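Local coordinates for cytochrome c (Pseudomonas aeruginosa, PDB 6RTE), which catalyses the dehydrogenation of dihydro-heme d1 in heme d1 biosynthesis, joining a cytochrome c domain to an eight-bladed beta-propeller, at residues A[175-180]-A[201-206]; A[182-187]-A[191-196]; A[233-238]-A[244-249]; A[282-287]-A[293-298]. One frame throughout, in Å; residues are numbered along the deposited sequence.

Contact 1 (A[175-180]-A[201-206]); sequences PSRYAL and WVTLYD. With HEC (heme c), chain C.
The backbones come closest at Arg177 and Trp201, whose CA atoms lie 7.0 Å apart, too far for a sheet pairing between the irregular loop 175-180 and strand 201-206; side chains bridge the gap. Arg177 carries most of the contact. Its CG sits beside the backbone N, and a bend at chi2 (-78°) lays the rest of the chain over Trp201. The guanidinium is stacked flat on the indole, with planes 10° apart and NH1 3.4 Å from Trp201 CE2. Arg177 CZ stands 3.8 Å from the centroid of the six-membered ring, close to its normal, a cation-pi geometry. Nearer the backbone, Arg177 CD makes an off-centre CH-pi contact with the five-membered ring.

In the propeller, this loop leads from an edge strand of one blade, 169-175, to the first strand of the next, the blade that contains strand 201-206. A water joins the two segments by accepting from Arg177 N (2.8 Å) and donating to Thr203 OG1 (2.9 Å). Glu215, on neighbouring strand 211-217, binds both residues, through a salt bridge to Arg177 NE and a hydrogen bond to Thr203 OG1. The end of the Tyr178 side chain leads away from strand 201-206, and its OH makes a weak hydrogen bond of 3.0 Å to heme c O1A.

Contact 2 (A[182-187]-A[191-196]); sequences GGPKFS and RLVYFA
Lys185 and Tyr194 form the antiparallel hydrogen-bonded pair between strands 183-186 and 192-196, with CA atoms 5.1 Å apart and strand directions at 147°. The two strands make a beta hairpin at the start of a propeller blade. Lys185 N gives a bond to Tyr194 O, and Tyr194 N returns one of 2.7 Å to Lys185 O. The Tyr194 ring turns its edge to this ladder: Lys185 O lies in the ring plane, 3.4 Å from CD1. The ring then runs on toward the next blade, where its hydroxyl bonds to Ala249 O.

On the other face, Phe186 and Val193 stand side by side, and Val193 CG2 lies over the Phe186 ring, displaced toward the rim. Helix 497-501 also packs on this phenyl group. With Val193 CG2 anti to the backbone N, the methyl is pressed against Pro184 CB at 3.4 Å, tighter than ordinary van der Waals contact. Pro184 CB also touches Phe195 CE1 (3.8 Å).

Where the hairpin closes, Ser187 N bonds to Leu192 O. Asp189 OD1 is shared by Ser187 OG and Arg191 N, which ties the turn together. The Ser187 hydroxyl also serves as an acceptor: Leu192 N reaches OG at 2.9 Å, with 164° at the hydrogen.

Contact 3 (A[233-238]-A[244-249]); sequences WVLVGN and LVLLDA
Trp233, across from Asp248 in a non-hydrogen-bonded pair, packs its CB 3.8 Å from Leu246 CD1. Its indole edge, at CE3, meets Leu247 O in the ring plane. The two strands run antiparallel, their directions 159° apart.

Val234 is the first residue of the strand to bond both ways, with Leu247. Its O takes Leu247 N at 2.8 Å, and its own N bonds back to Leu247 O. Val234 CG2, beside the backbone N, touches Ala249 CB at 3.8 Å.

Leu235 turns to the opposite face with Leu244 and Leu246. Its CG is anti to the backbone N (chi1 -172°), which carries the branch across to the partner strand, and CD1 packs 3.9 Å from Leu244 CB. Val236 repeats the two-way bonding with Val245, its N lying 2.8 Å from Val245 O. One of its methyls, CG2, crosses to Leu247 CD1 at 4.0 Å.

Gly237 has no side chain, and Leu244 CD2 comes to 4.1 Å from its CA. Asn238 ends the strand with ND2 3.6 Å from Val245 CG2. This ND2 is held by OD1 of Asn243, at the start of the partner strand, and by Ala218 O; the amide OD1 is held by Thr222.

Leu235 and Leu244 face strands 270-276 and 281-286 of the following blade, while Val234 and Val236 face the preceding one. A central two-stranded hairpin with apolar side chains on both faces, in a four-stranded antiparallel sheet, is the pattern of a beta-propeller blade.

Contact 4 (A[282-287]-A[293-298]); sequences FVVALK and WELPYA
Phe282 and Leu295 exchange two backbone hydrogen bonds, the shorter from Leu295 N to Phe282 O at 2.7 Å. The return bond, Phe282 N to Leu295 O, is longer, 3.0 Å. Val284 and Trp293 form the next such pair: Val284 N to Trp293 O is 2.8 Å, and Trp293 N to Val284 O stretches to 3.2 Å. The non-hydrogen-bonded pair between them, Val283 and Glu294, places its side chains on the other face. There the buried Glu294 extends to a salt bridge with Arg279 and a hydrogen bond to Ser281 through OE2.

On the sheet face that carries Phe282, Val284, Trp293 and Leu295, aromatic contacts form at both ends. Tyr297 presents its edge to the face of the Phe282 ring; centroids are 5.2 Å apart and planes at 56°. Its hydroxyl is held by Asp229. At the other end Leu286 CD1 lies over the Trp293 five-membered ring, 3.8 Å from the centroid and 17° off its normal, a CH-pi contact; Trp293 NE1 is bonded to Glu291. Between them Val284 CG2 is pressed to 3.5 Å from Leu295 CD1, a tight fit.

The two faces thus differ in chemistry: the Phe282 side is an apolar surface that packs against the preceding propeller blade, whereas the Glu294 side combines Val283, packed on strand 317-319 of the next blade, with a buried carboxylate whose charge is probably offset by Arg279.

The four contacts follow the chain through three successive propeller blades. Contacts 1 and 2 share one sheet, in which strands 192-197 and 201-206 are neighbours: Tyr205 N lies 2.9 Å from Val193 O. A salt bridge also joins them, with Asp206 OD2 2.8 Å from Arg191 NH2. Contact 3 is in the next blade and packs on both, with Val234 CG2 3.6 Å from Tyr194 CE2 of contact 2 and Val236 CG2 3.9 Å from Val202 CG2 of contact 1. Contact 4 follows, packed on contact 3 with Leu235 CD2 3.7 Å from Phe282 CB. Contact 1 includes a residue of the heme c pocket; contact 4 is centred about 24 Å from the centre of contact 1.

Contact 1 (A[175-180]-A[201-206])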
# COMPACT_ATOMS: atom_id res chain seq x y z
N PRO A 175 16.98 7.19 1.98
CA PRO A 175 15.89 7.47 2.93
C PRO A 175 14.65 7.92 2.18
O PRO A 175 14.74 8.67 1.20
CB PRO A 175 16.46 8.58 3.81
CG PRO A 175 17.41 9.30 2.90
CD PRO A 175 18.02 8.23 2.02
N SER A 176 13.50 7.44 2.62
CA SER A 176 12.24 7.76 1.98
C SER A 176 11.49 8.80 2.79
O SER A 176 11.91 9.22 3.88
CB SER A 176 11.39 6.50 1.80
OG SER A 176 10.93 6.01 3.05
N ARG A 177 10.35 9.24 2.26
CA ARG A 177 9.39 9.97 3.07
C ARG A 177 8.88 9.06 4.17
O ARG A 177 8.94 7.82 4.09
CB ARG A 177 8.24 10.48 2.21
CG ARG A 177 8.65 11.50 1.15
CD ARG A 177 8.88 12.89 1.74
NE ARG A 177 9.42 13.82 0.75
CZ ARG A 177 9.52 15.13 0.93
NH1 ARG A 177 9.09 15.68 2.06
NH2 ARG A 177 10.04 15.91 -0.02
N TYR A 178 8.37 9.68 5.23
CA TYR A 178 7.96 8.95 6.41
C TYR A 178 6.72 8.10 6.13
O TYR A 178 5.76 8.56 5.54
CB TYR A 178 7.70 9.94 7.55
CG TYR A 178 7.22 9.34 8.84
CD1 TYR A 178 8.10 8.75 9.73
CD2 TYR A 178 5.87 9.37 9.18
CE1 TYR A 178 7.66 8.21 10.92
CE2 TYR A 178 5.42 8.83 10.37
CZ TYR A 178 6.32 8.25 11.23
OH TYR A 178 5.87 7.71 12.42
N ALA A 179 6.77 6.84 6.57
CA ALA A 179 5.62 5.93 6.57
C ALA A 179 5.02 5.79 5.16
O ALA A 179 3.91 6.22 4.86
CB ALA A 179 4.56 6.40 7.57
N LEU A 180 5.79 5.13 4.30
CA LEU A 180 5.30 4.84 2.96
C LEU A 180 4.04 3.97 3.04
O LEU A 180 3.93 3.08 3.88
CB LEU A 180 6.38 4.12 2.15
CG LEU A 180 7.65 4.91 1.85
CD1 LEU A 180 8.57 4.08 0.94
CD2 LEU A 180 7.32 6.23 1.21
N TRP A 201 2.95 12.71 0.61
CA TRP A 201 4.05 12.96 -0.31
C TRP A 201 4.16 11.86 -1.35
O TRP A 201 4.03 10.67 -1.04
CB TRP A 201 5.37 13.08 0.46
CG TRP A 201 5.47 14.36 1.21
CD1 TRP A 201 5.13 14.57 2.53
CD2 TRP A 201 5.91 15.62 0.71
NE1 TRP A 201 5.34 15.89 2.87
CE2 TRP A 201 5.81 16.55 1.77
CE3 TRP A 201 6.37 16.07 -0.53
CZ2 TRP A 201 6.17 17.89 1.63
CZ3 TRP A 201 6.72 17.39 -0.67
CH2 TRP A 201 6.63 18.28 0.40
N VAL A 202 4.37 12.26 -2.60
CA VAL A 202 4.58 11.33 -3.70
C VAL A 202 6.01 11.52 -4.20
O VAL A 202 6.44 12.66 -4.42
CB VAL A 202 3.57 11.56 -4.84
CG1 VAL A 202 3.82 10.57 -5.97
CG2 VAL A 202 2.14 11.45 -4.33
N THR A 203 6.72 10.41 -4.39
CA THR A 203 8.12 10.42 -4.80
C THR A 203 8.26 9.63 -6.10
O THR A 203 7.77 8.50 -6.21
CB THR A 203 9.03 9.81 -3.71
OG1 THR A 203 8.84 10.51 -2.47
CG2 THR A 203 10.52 9.89 -4.11
N LEU A 204 8.94 10.22 -7.08
CA LEU A 204 9.28 9.56 -8.34
C LEU A 204 10.77 9.25 -8.33
O LEU A 204 11.59 10.15 -8.15
CB LEU A 204 8.92 10.44 -9.53
CG LEU A 204 9.38 9.98 -10.92
CD1 LEU A 204 8.94 8.55 -11.22
CD2 LEU A 204 8.87 10.96 -11.97
N TYR A 205 11.12 7.98 -8.53
CA TYR A 205 12.50 7.50 -8.46
C TYR A 205 12.85 6.82 -9.77
O TYR A 205 12.10 5.97 -10.25
CB TYR A 205 12.67 6.53 -7.29
CG TYR A 205 14.10 6.13 -7.01
CD1 TYR A 205 14.91 6.93 -6.22
CD2 TYR A 205 14.61 4.94 -7.50
CE1 TYR A 205 16.22 6.55 -5.94
CE2 TYR A 205 15.92 4.56 -7.22
CZ TYR A 205 16.71 5.38 -6.44
OH TYR A 205 17.99 5.02 -6.15
N ASP A 206 14.00 7.18 -10.33
CA ASP A 206 14.49 6.63 -11.59
C ASP A 206 15.45 5.49 -11.27
O ASP A 206 16.57 5.72 -10.82
CB ASP A 206 15.19 7.72 -12.40
CG ASP A 206 15.78 7.19 -13.71
OD1 ASP A 206 15.58 6.00 -14.04
OD2 ASP A 206 16.45 7.98 -14.39
FE HEC C . 7.68 14.59 17.51
CHA HEC C . 7.29 11.59 16.03
CHB HEC C . 4.65 14.22 19.13
CHC HEC C . 8.24 17.52 19.31
CHD HEC C . 10.36 15.29 15.60
NA HEC C . 6.25 13.19 17.59
C1A HEC C . 6.30 12.01 16.88
C2A HEC C . 5.13 11.26 17.16
C3A HEC C . 4.40 11.99 18.03
C4A HEC C . 5.08 13.20 18.29
CMA HEC C . 3.07 11.59 18.60
CAA HEC C . 4.78 9.90 16.59
CBA HEC C . 4.05 10.11 15.26
CGA HEC C . 3.71 8.86 14.49
O1A HEC C . 3.24 8.96 13.32
O2A HEC C . 3.88 7.73 14.97
NB HEC C . 6.62 15.68 18.96
C1B HEC C . 5.43 15.35 19.46
C2B HEC C . 5.02 16.33 20.41
C3B HEC C . 6.01 17.26 20.49
C4B HEC C . 7.05 16.81 19.53
CMB HEC C . 3.73 16.30 21.18
CAB HEC C . 6.17 18.49 21.33
CBB HEC C . 5.68 18.20 22.75
NC HEC C . 9.06 16.15 17.49
C1C HEC C . 9.13 17.25 18.28
C2C HEC C . 10.23 18.03 17.88
C3C HEC C . 10.85 17.38 16.82
C4C HEC C . 10.08 16.20 16.58
CMC HEC C . 10.62 19.32 18.54
CAC HEC C . 12.02 17.74 15.98
CBC HEC C . 13.42 17.77 16.58
ND HEC C . 8.61 13.66 16.14
C1D HEC C . 9.68 14.09 15.47
C2D HEC C . 10.11 13.08 14.49
C3D HEC C . 9.27 12.05 14.61
C4D HEC C . 8.32 12.44 15.65
CMD HEC C . 11.27 13.19 13.54
CAD HEC C . 9.29 10.77 13.80
CBD HEC C . 10.20 9.72 14.45
CGD HEC C . 10.24 8.42 13.68
O1D HEC C . 11.02 8.30 12.72
O2D HEC C . 9.51 7.46 13.98
O HOH W 1 9.73 8.62 -0.44

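Contact 2 (A[182-187]-A[191-196])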
# COMPACT_ATOMS: atom_id res chain seq x y z
N GLY A 182 0.92 1.80 0.81
CA GLY A 182 0.27 1.25 -0.36
C GLY A 182 1.15 0.47 -1.31
O GLY A 182 0.64 -0.10 -2.27
N GLY A 183 2.46 0.42 -1.06
CA GLY A 183 3.35 -0.29 -1.94
C GLY A 183 3.63 0.51 -3.20
O GLY A 183 2.77 1.23 -3.72
N PRO A 184 4.85 0.40 -3.72
CA PRO A 184 5.23 1.22 -4.87
C PRO A 184 4.55 0.75 -6.15
O PRO A 184 4.21 -0.42 -6.31
CB PRO A 184 6.75 1.00 -4.96
CG PRO A 184 6.93 -0.39 -4.46
CD PRO A 184 5.90 -0.58 -3.37
N LYS A 185 4.40 1.68 -7.09
CA LYS A 185 3.95 1.37 -8.43
C LYS A 185 5.04 1.72 -9.44
O LYS A 185 5.88 2.59 -9.20
CB LYS A 185 2.66 2.12 -8.78
CG LYS A 185 1.48 1.80 -7.84
CD LYS A 185 0.99 0.35 -7.98
CE LYS A 185 -0.38 0.18 -7.34
NZ LYS A 185 -0.38 0.49 -5.89
N PHE A 186 4.99 1.03 -10.58
CA PHE A 186 6.01 1.15 -11.60
C PHE A 186 5.43 1.74 -12.88
O PHE A 186 4.25 1.58 -13.18
CB PHE A 186 6.64 -0.22 -11.91
CG PHE A 186 7.39 -0.83 -10.76
CD1 PHE A 186 6.74 -1.62 -9.83
CD2 PHE A 186 8.75 -0.61 -10.61
CE1 PHE A 186 7.43 -2.20 -8.77
CE2 PHE A 186 9.46 -1.18 -9.55
CZ PHE A 186 8.81 -1.98 -8.63
N SER A 187 6.29 2.42 -13.62
CA SER A 187 5.99 2.73 -15.00
C SER A 187 5.87 1.43 -15.81
O SER A 187 6.40 0.39 -15.41
CB SER A 187 7.08 3.61 -15.58
OG SER A 187 8.33 2.95 -15.51
N ARG A 191 11.09 1.20 -15.48
CA ARG A 191 12.22 2.07 -15.18
C ARG A 191 11.95 2.98 -13.99
O ARG A 191 12.86 3.28 -13.20
CB ARG A 191 12.58 2.92 -16.40
CG ARG A 191 13.60 4.01 -16.05
CD ARG A 191 13.97 4.85 -17.25
NE ARG A 191 14.75 6.02 -16.83
CZ ARG A 191 15.13 6.99 -17.64
NH1 ARG A 191 14.85 6.94 -18.94
NH2 ARG A 191 15.82 8.01 -17.15
N LEU A 192 10.71 3.47 -13.86
CA LEU A 192 10.36 4.44 -12.83
C LEU A 192 9.49 3.79 -11.75
O LEU A 192 8.67 2.91 -12.02
CB LEU A 192 9.62 5.63 -13.44
CG LEU A 192 10.32 6.35 -14.60
CD1 LEU A 192 9.37 7.37 -15.22
CD2 LEU A 192 11.63 7.02 -14.17
N VAL A 193 9.66 4.26 -10.52
CA VAL A 193 8.90 3.75 -9.38
C VAL A 193 8.33 4.93 -8.61
O VAL A 193 8.99 5.97 -8.44
CB VAL A 193 9.73 2.80 -8.49
CG1 VAL A 193 11.00 3.45 -8.03
CG2 VAL A 193 8.92 2.31 -7.29
N TYR A 194 7.07 4.78 -8.19
CA TYR A 194 6.28 5.85 -7.57
C TYR A 194 5.89 5.41 -6.17
O TYR A 194 5.32 4.33 -6.00
CB TYR A 194 5.03 6.15 -8.41
CG TYR A 194 5.32 6.56 -9.84
CD1 TYR A 194 5.67 5.61 -10.81
CD2 TYR A 194 5.27 7.89 -10.21
CE1 TYR A 194 5.95 6.00 -12.12
CE2 TYR A 194 5.56 8.28 -11.53
CZ TYR A 194 5.90 7.34 -12.47
OH TYR A 194 6.19 7.74 -13.76
N PHE A 195 6.22 6.23 -5.18
CA PHE A 195 5.93 5.97 -3.78
C PHE A 195 4.90 6.98 -3.27
O PHE A 195 4.93 8.15 -3.65
CB PHE A 195 7.19 6.09 -2.92
CG PHE A 195 8.31 5.16 -3.32
CD1 PHE A 195 8.38 3.87 -2.80
CD2 PHE A 195 9.31 5.59 -4.18
CE1 PHE A 195 9.43 3.01 -3.15
CE2 PHE A 195 10.37 4.75 -4.53
CZ PHE A 195 10.43 3.46 -4.02
N ALA A 196 4.01 6.52 -2.40
CA ALA A 196 3.10 7.42 -1.68
C ALA A 196 3.38 7.28 -0.19
O ALA A 196 3.63 6.17 0.30
CB ALA A 196 1.64 7.10 -1.99

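Contact 3 (A[233-238]-A[244-249])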
# COMPACT_ATOMS: atom_id res chain seq x y z
N TRP A 233 0.02 9.03 -16.41
CA TRP A 233 -0.69 9.64 -15.29
C TRP A 233 -0.44 8.91 -13.99
O TRP A 233 -0.40 7.68 -13.95
CB TRP A 233 -2.22 9.65 -15.55
CG TRP A 233 -2.61 10.10 -16.93
CD1 TRP A 233 -3.19 9.34 -17.91
CD2 TRP A 233 -2.44 11.40 -17.49
NE1 TRP A 233 -3.39 10.10 -19.03
CE2 TRP A 233 -2.93 11.37 -18.80
CE3 TRP A 233 -1.91 12.60 -16.99
CZ2 TRP A 233 -2.91 12.47 -19.64
CZ3 TRP A 233 -1.89 13.69 -17.82
CH2 TRP A 233 -2.38 13.63 -19.13
N VAL A 234 -0.31 9.69 -12.91
CA VAL A 234 -0.40 9.20 -11.54
C VAL A 234 -1.70 9.72 -10.93
O VAL A 234 -1.95 10.93 -10.95
CB VAL A 234 0.81 9.65 -10.70
CG1 VAL A 234 0.66 9.19 -9.26
CG2 VAL A 234 2.11 9.13 -11.30
N LEU A 235 -2.49 8.82 -10.38
CA LEU A 235 -3.72 9.19 -9.67
C LEU A 235 -3.53 8.85 -8.20
O LEU A 235 -3.25 7.70 -7.86
CB LEU A 235 -4.94 8.48 -10.25
CG LEU A 235 -6.28 8.98 -9.68
CD1 LEU A 235 -6.53 10.40 -10.13
CD2 LEU A 235 -7.44 8.05 -10.06
N VAL A 236 -3.70 9.85 -7.34
CA VAL A 236 -3.48 9.72 -5.90
C VAL A 236 -4.83 9.75 -5.19
O VAL A 236 -5.62 10.68 -5.41
CB VAL A 236 -2.57 10.83 -5.34
CG1 VAL A 236 -2.27 10.59 -3.88
CG2 VAL A 236 -1.29 10.97 -6.15
N GLY A 237 -5.07 8.76 -4.35
CA GLY A 237 -6.30 8.68 -3.57
C GLY A 237 -6.08 9.14 -2.15
O GLY A 237 -5.33 8.51 -1.39
N ASN A 238 -6.75 10.23 -1.77
CA ASN A 238 -6.55 10.88 -0.49
C ASN A 238 -7.73 10.65 0.45
O ASN A 238 -8.89 10.65 0.03
CB ASN A 238 -6.34 12.39 -0.67
CG ASN A 238 -4.98 12.75 -1.24
OD1 ASN A 238 -4.00 12.05 -1.02
ND2 ASN A 238 -4.93 13.85 -1.98
N LEU A 244 -9.26 13.05 -5.28
CA LEU A 244 -8.25 12.44 -6.13
C LEU A 244 -7.35 13.54 -6.66
O LEU A 244 -7.82 14.64 -7.00
CB LEU A 244 -8.87 11.69 -7.31
CG LEU A 244 -9.82 10.53 -6.97
CD1 LEU A 244 -10.73 10.26 -8.16
CD2 LEU A 244 -9.04 9.28 -6.60
N VAL A 245 -6.05 13.27 -6.74
CA VAL A 245 -5.11 14.23 -7.32
C VAL A 245 -4.44 13.55 -8.51
O VAL A 245 -3.84 12.48 -8.38
CB VAL A 245 -4.09 14.72 -6.28
CG1 VAL A 245 -3.00 15.54 -6.92
CG2 VAL A 245 -4.81 15.54 -5.18
N LEU A 246 -4.59 14.17 -9.68
CA LEU A 246 -4.05 13.68 -10.93
C LEU A 246 -2.74 14.41 -11.23
O LEU A 246 -2.72 15.65 -11.30
CB LEU A 246 -5.05 13.89 -12.06
CG LEU A 246 -4.62 13.43 -13.46
CD1 LEU A 246 -4.40 11.93 -13.48
CD2 LEU A 246 -5.65 13.84 -14.50
N LEU A 247 -1.67 13.65 -11.41
CA LEU A 247 -0.34 14.19 -11.65
C LEU A 247 0.19 13.67 -12.99
O LEU A 247 -0.20 12.59 -13.45
CB LEU A 247 0.64 13.78 -10.53
CG LEU A 247 0.26 14.07 -9.08
CD1 LEU A 247 1.23 13.38 -8.10
CD2 LEU A 247 0.23 15.56 -8.81
N ASP A 248 1.06 14.46 -13.62
CA ASP A 248 1.83 14.01 -14.77
C ASP A 248 2.93 13.06 -14.27
O ASP A 248 3.74 13.43 -13.42
CB ASP A 248 2.42 15.21 -15.51
CG ASP A 248 3.10 14.83 -16.82
OD1 ASP A 248 3.85 13.83 -16.85
OD2 ASP A 248 2.90 15.54 -17.83
N ALA A 249 2.92 11.83 -14.77
CA ALA A 249 3.83 10.80 -14.28
C ALA A 249 5.30 11.03 -14.65
O ALA A 249 6.15 10.30 -14.15
CB ALA A 249 3.40 9.44 -14.84

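Contact 4 (A[282-287]-A[293-298])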
# COMPACT_ATOMS: atom_id res chain seq x y z
N PHE A 282 -8.65 4.21 -14.62
CA PHE A 282 -8.52 4.08 -13.18
C PHE A 282 -9.88 3.70 -12.60
O PHE A 282 -10.93 4.14 -13.08
CB PHE A 282 -8.05 5.39 -12.55
CG PHE A 282 -6.62 5.76 -12.87
CD1 PHE A 282 -5.57 4.97 -12.44
CD2 PHE A 282 -6.34 6.92 -13.58
CE1 PHE A 282 -4.26 5.33 -12.71
CE2 PHE A 282 -5.02 7.28 -13.86
CZ PHE A 282 -3.99 6.48 -13.42
N VAL A 283 -9.85 2.87 -11.54
CA VAL A 283 -11.04 2.51 -10.79
C VAL A 283 -10.83 2.98 -9.35
O VAL A 283 -9.75 2.75 -8.78
CB VAL A 283 -11.31 0.99 -10.84
CG1 VAL A 283 -12.48 0.63 -9.95
CG2 VAL A 283 -11.56 0.51 -12.28
N VAL A 284 -11.83 3.65 -8.78
CA VAL A 284 -11.70 4.33 -7.50
C VAL A 284 -12.76 3.79 -6.54
O VAL A 284 -13.96 3.78 -6.85
CB VAL A 284 -11.85 5.86 -7.67
CG1 VAL A 284 -11.70 6.56 -6.32
CG2 VAL A 284 -10.81 6.38 -8.67
N ALA A 285 -12.30 3.38 -5.36
CA ALA A 285 -13.17 2.97 -4.26
C ALA A 285 -13.39 4.16 -3.33
O ALA A 285 -12.42 4.77 -2.88
CB ALA A 285 -12.57 1.81 -3.48
N LEU A 286 -14.65 4.47 -3.06
CA LEU A 286 -15.02 5.60 -2.21
C LEU A 286 -15.52 5.12 -0.85
O LEU A 286 -16.40 4.26 -0.75
CB LEU A 286 -16.10 6.46 -2.88
CG LEU A 286 -15.61 7.13 -4.16
CD1 LEU A 286 -16.76 7.84 -4.85
CD2 LEU A 286 -14.45 8.11 -3.88
N LYS A 287 -14.99 5.74 0.21
CA LYS A 287 -15.21 5.27 1.57
C LYS A 287 -16.63 5.55 2.05
O LYS A 287 -17.23 4.72 2.75
CB LYS A 287 -14.19 5.94 2.49
CG LYS A 287 -14.01 5.32 3.84
CD LYS A 287 -13.40 3.95 3.73
CE LYS A 287 -13.30 3.32 5.10
NZ LYS A 287 -13.32 1.84 4.99
N TRP A 293 -16.18 4.68 -8.90
CA TRP A 293 -15.85 5.48 -10.08
C TRP A 293 -14.92 4.70 -10.99
O TRP A 293 -14.04 3.96 -10.53
CB TRP A 293 -15.17 6.79 -9.67
CG TRP A 293 -16.03 7.83 -9.03
CD1 TRP A 293 -17.37 7.74 -8.71
CD2 TRP A 293 -15.61 9.14 -8.63
NE1 TRP A 293 -17.79 8.92 -8.14
CE2 TRP A 293 -16.74 9.79 -8.09
CE3 TRP A 293 -14.39 9.83 -8.69
CZ2 TRP A 293 -16.68 11.10 -7.60
CZ3 TRP A 293 -14.33 11.13 -8.21
CH2 TRP A 293 -15.46 11.75 -7.67
N GLU A 294 -15.13 4.85 -12.30
CA GLU A 294 -14.13 4.52 -13.30
C GLU A 294 -13.77 5.81 -14.02
O GLU A 294 -14.66 6.58 -14.40
CB GLU A 294 -14.64 3.47 -14.30
CG GLU A 294 -13.59 2.99 -15.28
CD GLU A 294 -14.08 1.87 -16.18
OE1 GLU A 294 -15.31 1.64 -16.26
OE2 GLU A 294 -13.23 1.21 -16.82
N LEU A 295 -12.47 6.06 -14.18
CA LEU A 295 -11.97 7.24 -14.87
C LEU A 295 -11.16 6.80 -16.09
O LEU A 295 -9.96 6.49 -15.96
CB LEU A 295 -11.11 8.09 -13.94
CG LEU A 295 -11.85 8.80 -12.80
CD1 LEU A 295 -11.99 7.88 -11.57
CD2 LEU A 295 -11.15 10.07 -12.41
N PRO A 296 -11.75 6.75 -17.28
CA PRO A 296 -10.99 6.33 -18.46
C PRO A 296 -9.96 7.37 -18.89
O PRO A 296 -10.19 8.58 -18.81
CB PRO A 296 -12.07 6.15 -19.53
CG PRO A 296 -13.16 7.04 -19.12
CD PRO A 296 -13.17 7.00 -17.61
N TYR A 297 -8.82 6.87 -19.40
CA TYR A 297 -7.76 7.76 -19.86
C TYR A 297 -7.28 7.45 -21.29
O TYR A 297 -6.32 8.08 -21.73
CB TYR A 297 -6.55 7.74 -18.91
CG TYR A 297 -6.02 6.37 -18.57
CD1 TYR A 297 -5.26 5.64 -19.48
CD2 TYR A 297 -6.28 5.80 -17.33
CE1 TYR A 297 -4.79 4.38 -19.17
CE2 TYR A 297 -5.81 4.54 -17.01
CZ TYR A 297 -5.07 3.84 -17.93
OH TYR A 297 -4.62 2.59 -17.60
N ALA A 298 -7.94 6.54 -22.01
CA ALA A 298 -7.54 6.30 -23.40
C ALA A 298 -7.58 7.58 -24.23
O ALA A 298 -6.73 7.80 -25.09
CB ALA A 298 -8.44 5.24 -24.06